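Local coordinates for protein MJ1225 (Methanocaldococcus jannaschii, PDB 3KH5) that is of unknown function but carries four CBS repeats, binds AMP and ADP, and is probably an archaeal counterpart of the gamma subunit of AMP-activated protein kinase, at residues 3-8 with 99-104; 135-140 with 274-279; 187-192 with 261-266. All coordinates share one frame; numbering follows the deposited sequence. Where two conformers were deposited one is given.

Contact 1 of 3, residues 3-8 with 99-104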
loop_
_atom_site.group_PDB
_atom_site.type_symbol
_atom_site.label_atom_id
_atom_site.label_comp_id
_atom_site.label_asym_id
_atom_site.label_seq_id
_atom_site.Cartn_x
_atom_site.Cartn_y
_atom_site.Cartn_z
ATOM N N VAL A 3 9.622 8.752 24.049
ATOM C CA VAL A 3 8.513 7.765 23.880
ATOM C C VAL A 3 8.921 6.729 22.826
ATOM O O VAL A 3 8.730 6.958 21.628
ATOM C CB VAL A 3 7.186 8.461 23.458
ATOM C CG1 VAL A 3 6.015 7.486 23.531
ATOM C CG2 VAL A 3 6.911 9.687 24.324
ATOM N N ARG A 4 9.468 5.596 23.268
ATOM C CA ARG A 4 10.048 4.623 22.333
ATOM C C ARG A 4 9.008 3.957 21.443
ATOM O O ARG A 4 7.962 3.510 21.924
ATOM C CB ARG A 4 10.900 3.574 23.057
ATOM C CG ARG A 4 11.998 4.183 23.900
ATOM C CD ARG A 4 13.368 3.655 23.532
ATOM N NE ARG A 4 14.254 4.777 23.225
ATOM C CZ ARG A 4 14.926 5.491 24.126
ATOM N NH1 ARG A 4 14.845 5.204 25.423
ATOM N NH2 ARG A 4 15.693 6.496 23.726
ATOM N N VAL A 5 9.305 3.906 20.141
ATOM C CA VAL A 5 8.418 3.264 19.163
ATOM C C VAL A 5 8.156 1.812 19.527
ATOM O O VAL A 5 7.058 1.300 19.289
ATOM C CB VAL A 5 8.940 3.332 17.690
ATOM C CG1 VAL A 5 8.842 4.734 17.146
ATOM C CG2 VAL A 5 10.361 2.775 17.552
ATOM N N MET A 6 9.165 1.159 20.104
ATOM C CA MET A 6 9.032 -0.217 20.573
ATOM C C MET A 6 7.870 -0.391 21.551
ATOM O O MET A 6 7.298 -1.480 21.646
ATOM C CB MET A 6 10.339 -0.721 21.196
ATOM C CG MET A 6 11.353 -1.248 20.184
ATOM S SD MET A 6 10.687 -2.490 19.048
ATOM C CE MET A 6 10.455 -3.918 20.175
ATOM N N LYS A 7 7.519 0.680 22.267
ATOM C CA LYS A 7 6.379 0.662 23.192
ATOM C C LYS A 7 5.028 0.487 22.491
ATOM O O LYS A 7 4.094 -0.073 23.069
ATOM C CB LYS A 7 6.355 1.912 24.082
ATOM C CG LYS A 7 7.131 1.773 25.387
ATOM C CD LYS A 7 8.524 2.374 25.302
ATOM C CE LYS A 7 9.393 1.902 26.466
ATOM N NZ LYS A 7 10.580 2.814 26.674
ATOM N N ILE A 8 4.932 0.973 21.255
ATOM C CA ILE A 8 3.735 0.793 20.431
ATOM C C ILE A 8 3.866 -0.444 19.571
ATOM O O ILE A 8 2.871 -1.120 19.273
ATOM C CB ILE A 8 3.532 1.964 19.461
ATOM C CG1 ILE A 8 3.373 3.283 20.220
ATOM C CG2 ILE A 8 2.340 1.710 18.525
ATOM C CD1 ILE A 8 3.802 4.477 19.387
ATOM N N GLU A 99 16.089 0.120 17.334
ATOM C CA GLU A 99 15.189 -0.323 18.418
ATOM C C GLU A 99 15.012 0.698 19.556
ATOM O O GLU A 99 14.089 0.576 20.374
ATOM C CB GLU A 99 15.514 -1.742 18.948
ATOM C CG GLU A 99 16.977 -2.028 19.313
ATOM C CD GLU A 99 17.190 -3.442 19.872
ATOM O OE1 GLU A 99 16.194 -4.128 20.206
ATOM O OE2 GLU A 99 18.362 -3.863 19.986
ATOM N N ASN A 100 15.882 1.709 19.585
ATOM C CA ASN A 100 15.769 2.804 20.551
ATOM C C ASN A 100 15.206 4.109 19.978
ATOM O O ASN A 100 15.315 5.164 20.607
ATOM C CB ASN A 100 17.110 3.062 21.262
ATOM C CG ASN A 100 18.198 3.571 20.323
ATOM O OD1 ASN A 100 18.643 2.862 19.418
ATOM N ND2 ASN A 100 18.642 4.804 20.550
ATOM N N ALA A 101 14.603 4.032 18.792
ATOM C CA ALA A 101 13.958 5.188 18.168
ATOM C C ALA A 101 12.691 5.572 18.924
ATOM O O ALA A 101 11.980 4.697 19.431
ATOM C CB ALA A 101 13.624 4.879 16.718
ATOM N N ASP A 102 12.412 6.872 19.000
ATOM C CA ASP A 102 11.170 7.345 19.605
ATOM C C ASP A 102 10.134 7.657 18.533
ATOM O O ASP A 102 10.450 7.698 17.340
ATOM C CB ASP A 102 11.405 8.574 20.497
ATOM C CG ASP A 102 11.418 9.872 19.712
ATOM O OD1 ASP A 102 11.990 9.890 18.598
ATOM O OD2 ASP A 102 10.868 10.876 20.216
ATOM N N ILE A 103 8.900 7.871 18.982
ATOM C CA ILE A 103 7.758 8.188 18.116
ATOM C C ILE A 103 7.941 9.392 17.175
ATOM O O ILE A 103 7.471 9.368 16.031
ATOM C CB ILE A 103 6.508 8.412 19.007
ATOM C CG1 ILE A 103 5.228 7.966 18.293
ATOM C CG2 ILE A 103 6.437 9.868 19.526
ATOM C CD1 ILE A 103 3.962 7.958 19.220
ATOM N N ASP A 104 8.606 10.435 17.679
ATOM C CA ASP A 104 8.911 11.648 16.917
ATOM C C ASP A 104 9.684 11.285 15.671
ATOM O O ASP A 104 9.361 11.741 14.570
ATOM C CB ASP A 104 9.765 12.615 17.745
ATOM C CG ASP A 104 8.940 13.563 18.592
ATOM O OD1 ASP A 104 7.802 13.213 18.972
ATOM O OD2 ASP A 104 9.442 14.669 18.888
HETATM O O HOH W 1 12.053 2.091 20.320
#
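Arg4 meets Asn100 through a side chain folded twice: chi2 of -124° turns CD off the extended path and chi3 of 125° swings NE back toward the carbonyl of Asn100. The backbones join here in a single beta bridge between Arg4 and Asp102. Through it the start of the first CBS repeat meets the residues leading into helix 103-112, in the second repeat, consistent with the tandem pairing of CBS domains. Arg4 NE donates to Asn100 O over 2.9 Å, approaching from above the carbonyl plane, and NH2 adds a weak bond to the same oxygen. On the backbone, Val5 N binds Ala101 O (2.9 Å) and Ile103 N binds Val3 O (2.8 Å), the latter occupying an amide of the helix's first turn. Ala101 O also accepts from a water that takes the N-H of Met6 (Met6 N to water oxygen 3.0 Å) and donates to Glu99 O, linking the two backbones where they diverge. Val5 lies against the backbone of Ala101 and Asp102, its methyls resting on carbonyl oxygens, CG1 3.4 Å from Asp102 O and CG2 3.1 Å from Ala101 O. Apolar packing begins where Val5 CG2 meets Ala101 CB at 4.0 Å. Ile8 and Ile103 both pack on helix 133-140; their side chains cross at about a right angle, and the two CD1 methyls meet at 3.5 Å, closer than usual.

Contact 2 of 3, residues 135-140 with 274-279; sequences DVIRAL and DVLKYF. With ADP (adenosine-5'-diphosphate), chain E; ADP (adenosine-5'-diphosphate), chain B.
Asp274 OD1 is gripped from two directions: the ribose O3' of the chain E ADP donates to it over 2.6 Å, and Lys277 NZ forms a salt bridge with it, the ammonium nitrogen lying 2.9 Å away from OD1 and nearly in line with its C-O bond. The other oxygen, OD2, takes the ribose O2' of the same nucleotide at 2.5 Å, so the carboxylate spans both ribose hydroxyls, and is also held by the backbone N of Thr271, the residue just before its helix. Asp135 does related work in the second repeat. Its OD1 accepts O3' of the chain B ADP over 3.2 Å, its OD2 accepts Thr132 N, and Arg138 lies at longer range, with Asp135 OD1 in the plane of the guanidinium at its edge.

Between these two polar sites the two segments meet mainly through hydrocarbon, with no hydrogen bond between them. Leu276 CD2 sits between two residues of the facing helix, 3.7 Å from Val136 CG1 and equally near Ile137 CG1. With chi2 of 172°, Ile137 stretches CD1 outward until it lies 3.9 Å from Val275 CG1, the two side chains crossing at about a right angle. At the far end Phe279 is clasped on both faces. Leu140 CD1 stands 4.0 Å from the ring centroid, only 7° off the normal, a CH-pi contact, while Tyr278 CD2 covers the centre of the opposite face. Leu140 CB meets the ring's CZ as well.

Helix 103-112 and helix 242-252 cover the flanks of this apolar seam. It joins the second and fourth CBS repeats, each bringing a strand-to-helix junction with the Thr-x-x-Asp signature (Thr132 to Asp135, Thr271 to Asp274) by which CBS domains hold the ribose of an adenine nucleotide.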
loop_
_atom_site.group_PDB
_atom_site.type_symbol
_atom_site.label_atom_id
_atom_site.label_comp_id
_atom_site.label_asym_id
_atom_site.label_seq_id
_atom_site.Cartn_x
_atom_site.Cartn_y
_atom_site.Cartn_z
ATOM N N ASP A 135 -0.373 2.194 13.276
ATOM C CA ASP A 135 0.066 1.868 14.640
ATOM C C ASP A 135 0.199 3.137 15.478
ATOM O O ASP A 135 -0.192 3.168 16.648
ATOM C CB ASP A 135 1.429 1.164 14.626
ATOM C CG ASP A 135 1.372 -0.261 14.097
ATOM O OD1 ASP A 135 0.300 -0.903 14.149
ATOM O OD2 ASP A 135 2.430 -0.750 13.642
ATOM N N VAL A 136 0.768 4.174 14.864
ATOM C CA VAL A 136 0.999 5.460 15.523
ATOM C C VAL A 136 -0.303 6.237 15.736
ATOM O O VAL A 136 -0.545 6.758 16.827
ATOM C CB VAL A 136 2.030 6.329 14.749
ATOM C CG1 VAL A 136 2.230 7.680 15.426
ATOM C CG2 VAL A 136 3.365 5.605 14.637
ATOM N N ILE A 137 -1.133 6.314 14.699
ATOM C CA ILE A 137 -2.417 6.997 14.813
ATOM C C ILE A 137 -3.276 6.337 15.894
ATOM O O ILE A 137 -3.930 7.027 16.685
ATOM C CB ILE A 137 -3.174 7.014 13.466
ATOM C CG1 ILE A 137 -2.423 7.878 12.444
ATOM C CG2 ILE A 137 -4.603 7.544 13.656
ATOM C CD1 ILE A 137 -2.976 7.804 11.033
ATOM N N ARG A 138 -3.263 5.002 15.919
ATOM C CA ARG A 138 -3.977 4.219 16.928
ATOM C C ARG A 138 -3.480 4.564 18.329
ATOM O O ARG A 138 -4.280 4.720 19.253
ATOM C CB ARG A 138 -3.835 2.714 16.656
ATOM C CG ARG A 138 -4.730 1.819 17.515
ATOM C CD ARG A 138 -4.632 0.345 17.120
ATOM N NE ARG A 138 -5.379 0.039 15.898
ATOM C CZ ARG A 138 -4.830 -0.293 14.732
ATOM N NH1 ARG A 138 -3.511 -0.381 14.606
ATOM N NH2 ARG A 138 -5.606 -0.548 13.685
ATOM N N ALA A 139 -2.163 4.694 18.476
ATOM C CA ALA A 139 -1.567 5.025 19.766
ATOM C C ALA A 139 -1.877 6.453 20.215
ATOM O O ALA A 139 -1.988 6.710 21.413
ATOM C CB ALA A 139 -0.059 4.791 19.733
ATOM N N LEU A 140 -2.031 7.370 19.260
ATOM C CA LEU A 140 -2.170 8.798 19.578
ATOM C C LEU A 140 -3.571 9.369 19.354
ATOM O O LEU A 140 -3.782 10.578 19.494
ATOM C CB LEU A 140 -1.149 9.620 18.780
ATOM C CG LEU A 140 0.337 9.283 18.942
ATOM C CD1 LEU A 140 1.173 10.134 17.998
ATOM C CD2 LEU A 140 0.810 9.466 20.383
ATOM N N ASP A 274 -1.495 12.181 6.044
ATOM C CA ASP A 274 -2.067 13.509 6.280
ATOM C C ASP A 274 -2.522 13.706 7.716
ATOM O O ASP A 274 -2.341 14.785 8.282
ATOM C CB ASP A 274 -3.272 13.747 5.377
ATOM C CG ASP A 274 -2.907 13.783 3.919
ATOM O OD1 ASP A 274 -1.850 14.358 3.580
ATOM O OD2 ASP A 274 -3.689 13.244 3.111
ATOM N N VAL A 275 -3.154 12.676 8.280
ATOM C CA VAL A 275 -3.573 12.689 9.682
ATOM C C VAL A 275 -2.368 12.944 10.576
ATOM O O VAL A 275 -2.438 13.753 11.502
ATOM C CB VAL A 275 -4.282 11.366 10.099
ATOM C CG1 VAL A 275 -4.507 11.307 11.610
ATOM C CG2 VAL A 275 -5.605 11.217 9.369
ATOM N N LEU A 276 -1.259 12.271 10.281
ATOM C CA LEU A 276 -0.054 12.417 11.083
ATOM C C LEU A 276 0.573 13.813 11.017
ATOM O O LEU A 276 1.419 14.145 11.849
ATOM C CB LEU A 276 0.977 11.332 10.744
ATOM C CG LEU A 276 0.765 9.903 11.262
ATOM C CD1 LEU A 276 1.886 9.013 10.747
ATOM C CD2 LEU A 276 0.710 9.852 12.786
ATOM N N LYS A 277 0.155 14.637 10.055
ATOM C CA LYS A 277 0.638 16.021 9.987
ATOM C C LYS A 277 0.126 16.871 11.156
ATOM O O LYS A 277 0.671 17.945 11.428
ATOM C CB LYS A 277 0.284 16.674 8.652
ATOM C CG LYS A 277 1.003 16.083 7.453
ATOM C CD LYS A 277 0.328 16.545 6.173
ATOM C CE LYS A 277 0.980 15.950 4.937
ATOM N NZ LYS A 277 0.259 16.350 3.691
ATOM N N TYR A 278 -0.916 16.380 11.838
ATOM C CA TYR A 278 -1.384 16.973 13.098
ATOM C C TYR A 278 -0.261 17.007 14.128
ATOM O O TYR A 278 -0.139 17.974 14.879
ATOM C CB TYR A 278 -2.591 16.208 13.669
ATOM C CG TYR A 278 -3.204 16.826 14.921
ATOM C CD1 TYR A 278 -4.085 17.903 14.829
ATOM C CD2 TYR A 278 -2.908 16.330 16.193
ATOM C CE1 TYR A 278 -4.648 18.474 15.966
ATOM C CE2 TYR A 278 -3.471 16.897 17.340
ATOM C CZ TYR A 278 -4.342 17.968 17.215
ATOM O OH TYR A 278 -4.904 18.537 18.335
ATOM N N PHE A 279 0.559 15.955 14.156
ATOM C CA PHE A 279 1.638 15.834 15.140
ATOM C C PHE A 279 3.009 16.261 14.606
ATOM O O PHE A 279 4.032 16.000 15.243
ATOM C CB PHE A 279 1.712 14.403 15.693
ATOM C CG PHE A 279 0.434 13.931 16.332
ATOM C CD1 PHE A 279 0.209 14.111 17.696
ATOM C CD2 PHE A 279 -0.549 13.303 15.569
ATOM C CE1 PHE A 279 -0.979 13.675 18.290
ATOM C CE2 PHE A 279 -1.739 12.866 16.150
ATOM C CZ PHE A 279 -1.954 13.051 17.515
HETATM P PB ADP E . -1.574 6.154 -0.388
HETATM O O1B ADP E . -2.076 5.361 0.764
HETATM O O2B ADP E . -2.684 6.268 -1.601
HETATM O O3B ADP E . -0.247 5.536 -1.079
HETATM P PA ADP E . -0.028 8.171 0.967
HETATM O O1A ADP E . -0.263 8.168 2.431
HETATM O O2A ADP E . 1.288 7.361 0.505
HETATM O O3A ADP E . -1.280 7.652 0.084
HETATM O "O5'" ADP E . 0.017 9.657 0.399
HETATM C "C5'" ADP E . 1.078 10.594 0.661
HETATM C "C4'" ADP E . 0.520 11.992 0.280
HETATM O "O4'" ADP E . -0.012 11.902 -1.083
HETATM C "C3'" ADP E . -0.645 12.430 1.186
HETATM O "O3'" ADP E . -0.601 13.850 1.367
HETATM C "C2'" ADP E . -1.894 12.032 0.393
HETATM O "O2'" ADP E . -3.006 12.895 0.687
HETATM C "C1'" ADP E . -1.439 12.198 -1.066
HETATM N N9 ADP E . -2.210 11.274 -1.971
HETATM C C8 ADP E . -2.524 9.992 -1.745
HETATM N N7 ADP E . -3.225 9.510 -2.774
HETATM C C5 ADP E . -3.366 10.482 -3.663
HETATM C C6 ADP E . -3.988 10.568 -4.906
HETATM N N6 ADP E . -4.616 9.517 -5.432
HETATM N N1 ADP E . -3.939 11.736 -5.567
HETATM C C2 ADP E . -3.317 12.790 -5.048
HETATM N N3 ADP E . -2.714 12.736 -3.867
HETATM C C4 ADP E . -2.721 11.601 -3.153
HETATM P PB ADP B . 0.559 -2.225 5.141
HETATM O O1B ADP B . 0.159 -3.644 5.289
HETATM O O2B ADP B . -0.482 -1.404 4.205
HETATM O O3B ADP B . 1.969 -2.046 4.405
HETATM P PA ADP B . -0.718 -0.882 7.200
HETATM O O1A ADP B . -2.011 -1.458 6.709
HETATM O O2A ADP B . -0.590 -0.373 8.756
HETATM O O3A ADP B . 0.673 -1.440 6.542
HETATM O "O5'" ADP B . -0.493 -2.317 7.986
HETATM C "C5'" ADP B . -1.544 -3.261 8.371
HETATM C "C4'" ADP B . -1.493 -3.634 9.884
HETATM O "O4'" ADP B . -0.838 -4.912 10.165
HETATM C "C3'" ADP B . -0.710 -2.549 10.627
HETATM O "O3'" ADP B . -1.430 -2.135 11.807
HETATM C "C2'" ADP B . 0.631 -3.177 10.994
HETATM O "O2'" ADP B . 0.835 -2.958 12.392
HETATM C "C1'" ADP B . 0.499 -4.687 10.718
HETATM N N9 ADP B . 1.503 -5.300 9.757
HETATM C C8 ADP B . 1.851 -4.826 8.556
HETATM N N7 ADP B . 2.749 -5.639 7.994
HETATM C C5 ADP B . 2.976 -6.645 8.833
HETATM C C6 ADP B . 3.794 -7.776 8.797
HETATM N N6 ADP B . 4.573 -8.019 7.745
HETATM N N1 ADP B . 3.786 -8.621 9.847
HETATM C C2 ADP B . 3.017 -8.387 10.905
HETATM N N3 ADP B . 2.228 -7.320 10.966
HETATM C C4 ADP B . 2.186 -6.431 9.954
#

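Contact 3 of 3, residues 187-192 with 261-266; sequences EGRLVG and DENLRI
As modelled, the Arg189 guanidinium has Arg265 CD over one face, 3.0 Å above the plane and displaced toward the rim, while Asn263 ND2 lies in that plane at the edge, its amide turned almost perpendicular, 87° away. These groups sit at the outer ends of two beta hairpins, one from the third CBS repeat (strands 181-186 and 189-195) and one from the fourth (strands 256-260 and 266-271), so the contact joins the hairpin tips of a CBS pair at the protein surface. The two guanidiniums are inclined by 36°. Their NH1 atoms come within 2.9 Å of each other although both are donors and both groups are presumably charged, so the exact placement of these ends is doubtful. The backbone is firmer: Leu190 N donates to Leu264 O over 2.9 Å in a nearly straight bond. Leu264 O is also approached by Arg189 CA, and Gly188 O by Arg265 CA. Just beyond, Val191 and Gly192 form a classic beta bulge opposite Val184. Buried Leu190 packs on Pro183, Pro258 and Val260. In Ile266, chi2 of -62° bends CD1 toward this leucine, bringing it 3.7 Å from Leu190 CD1 and, doubtfully short, 3.2 Å from Leu190 CB.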
loop_
_atom_site.group_PDB
_atom_site.type_symbol
_atom_site.label_atom_id
_atom_site.label_comp_id
_atom_site.label_asym_id
_atom_site.label_seq_id
_atom_site.Cartn_x
_atom_site.Cartn_y
_atom_site.Cartn_z
ATOM N N GLU A 187 -17.334 11.804 -15.037
ATOM C CA GLU A 187 -18.039 13.086 -15.194
ATOM C C GLU A 187 -17.961 13.907 -13.897
ATOM O O GLU A 187 -18.985 14.387 -13.390
ATOM C CB GLU A 187 -19.510 12.857 -15.602
ATOM C CG GLU A 187 -19.784 12.779 -17.111
ATOM C CD GLU A 187 -20.689 13.906 -17.604
ATOM O OE1 GLU A 187 -21.921 13.822 -17.393
ATOM O OE2 GLU A 187 -20.168 14.867 -18.211
ATOM N N GLY A 188 -16.747 14.037 -13.351
ATOM C CA GLY A 188 -16.525 14.793 -12.104
ATOM C C GLY A 188 -17.034 14.202 -10.787
ATOM O O GLY A 188 -16.779 14.768 -9.720
ATOM N N ARG A 189 -17.747 13.075 -10.856
ATOM C CA ARG A 189 -18.332 12.411 -9.678
ATOM C C ARG A 189 -17.557 11.167 -9.241
ATOM O O ARG A 189 -17.130 10.380 -10.089
ATOM C CB ARG A 189 -19.775 11.975 -9.981
ATOM C CG ARG A 189 -20.879 12.941 -9.524
ATOM C CD ARG A 189 -20.874 14.208 -10.395
ATOM N NE ARG A 189 -21.844 15.184 -9.897
ATOM C CZ ARG A 189 -21.835 16.474 -10.261
ATOM N NH1 ARG A 189 -20.901 16.946 -11.120
ATOM N NH2 ARG A 189 -22.762 17.293 -9.770
ATOM N N LEU A 190 -17.403 10.980 -7.927
ATOM C CA LEU A 190 -16.828 9.747 -7.371
ATOM C C LEU A 190 -17.759 8.573 -7.641
ATOM O O LEU A 190 -18.943 8.625 -7.303
ATOM C CB LEU A 190 -16.601 9.876 -5.859
ATOM C CG LEU A 190 -15.898 8.722 -5.137
ATOM C CD1 LEU A 190 -14.419 8.663 -5.476
ATOM C CD2 LEU A 190 -16.085 8.837 -3.645
ATOM N N VAL A 191 -17.226 7.519 -8.249
ATOM C CA VAL A 191 -18.045 6.364 -8.615
ATOM C C VAL A 191 -17.478 5.063 -8.055
ATOM O O VAL A 191 -18.100 4.003 -8.171
ATOM C CB VAL A 191 -18.262 6.265 -10.151
ATOM C CG1 VAL A 191 -19.233 7.342 -10.632
ATOM C CG2 VAL A 191 -16.944 6.355 -10.907
ATOM N N GLY A 192 -16.303 5.163 -7.438
ATOM C CA GLY A 192 -15.633 4.023 -6.828
ATOM C C GLY A 192 -14.245 4.341 -6.299
ATOM O O GLY A 192 -13.806 5.491 -6.310
ATOM N N ASP A 261 -18.275 16.194 -2.104
ATOM C CA ASP A 261 -19.464 17.025 -2.004
ATOM C C ASP A 261 -20.642 16.185 -1.567
ATOM O O ASP A 261 -20.566 14.949 -1.548
ATOM C CB ASP A 261 -19.817 17.544 -3.401
ATOM C CG ASP A 261 -19.295 18.934 -3.671
ATOM O OD1 ASP A 261 -19.730 19.538 -4.675
ATOM O OD2 ASP A 261 -18.457 19.434 -2.887
ATOM N N GLU A 262 -21.753 16.847 -1.257
ATOM C CA GLU A 262 -23.015 16.142 -1.113
ATOM C C GLU A 262 -23.453 15.633 -2.492
ATOM O O GLU A 262 -24.218 14.669 -2.583
ATOM C CB GLU A 262 -24.090 17.039 -0.491
ATOM C CG GLU A 262 -25.226 16.278 0.204
ATOM C CD GLU A 262 -25.069 16.209 1.724
ATOM O OE1 GLU A 262 -23.931 16.028 2.223
ATOM O OE2 GLU A 262 -26.099 16.327 2.423
ATOM N N ASN A 263 -22.967 16.271 -3.556
ATOM C CA ASN A 263 -23.219 15.787 -4.916
ATOM C C ASN A 263 -22.152 14.826 -5.432
ATOM O O ASN A 263 -22.202 14.385 -6.587
ATOM C CB ASN A 263 -23.431 16.943 -5.893
ATOM C CG ASN A 263 -24.867 17.411 -5.924
ATOM O OD1 ASN A 263 -25.355 18.015 -4.970
ATOM N ND2 ASN A 263 -25.557 17.134 -7.025
ATOM N N LEU A 264 -21.199 14.508 -4.557
ATOM C CA LEU A 264 -20.159 13.514 -4.821
ATOM C C LEU A 264 -19.076 13.999 -5.766
ATOM O O LEU A 264 -18.349 13.192 -6.352
ATOM C CB LEU A 264 -20.756 12.187 -5.314
ATOM C CG LEU A 264 -21.725 11.522 -4.334
ATOM C CD1 LEU A 264 -22.286 10.229 -4.915
ATOM C CD2 LEU A 264 -21.064 11.260 -2.976
ATOM N N ARG A 265 -18.973 15.313 -5.920
ATOM C CA ARG A 265 -17.820 15.886 -6.588
ATOM C C ARG A 265 -16.636 15.793 -5.646
ATOM O O ARG A 265 -16.787 15.957 -4.435
ATOM C CB ARG A 265 -18.089 17.334 -6.989
ATOM C CG ARG A 265 -18.513 17.448 -8.438
ATOM C CD ARG A 265 -19.631 18.463 -8.630
ATOM N NE ARG A 265 -19.200 19.698 -9.288
ATOM C CZ ARG A 265 -18.717 19.778 -10.529
ATOM N NH1 ARG A 265 -18.556 18.691 -11.278
ATOM N NH2 ARG A 265 -18.369 20.962 -11.017
ATOM N N ILE A 266 -15.462 15.530 -6.208
ATOM C CA ILE A 266 -14.251 15.314 -5.418
ATOM C C ILE A 266 -13.619 16.635 -5.020
ATOM O O ILE A 266 -13.294 17.463 -5.880
ATOM C CB ILE A 266 -13.194 14.518 -6.217
ATOM C CG1 ILE A 266 -13.846 13.369 -6.989
ATOM C CG2 ILE A 266 -12.068 14.017 -5.290
ATOM C CD1 ILE A 266 -14.531 12.345 -6.111
#

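Overall arrangement
Contacts 1 and 2 form one continuous region, their centres 14 Å apart: Ile8 CG1 lies on Ala139 CB and Ile103 CD1 on Leu140 CD2. Contact 3 stands apart, its nearest atoms about 12 Å from contact 2 and about 29 Å from contact 1, and lies nearest the surface. Chemistry follows position. Buried contact 2 has no hydrogen bond across it, its aspartates holding nucleotide ribose outside the interface; partly buried contact 1 combines backbone bonds, a bridging water and an apolar end; contact 3 has one backbone bond, a small apolar patch and outer arginines. Contacts 1 and 3 each unite consecutive repeats, whereas contact 2 links the second to the fourth.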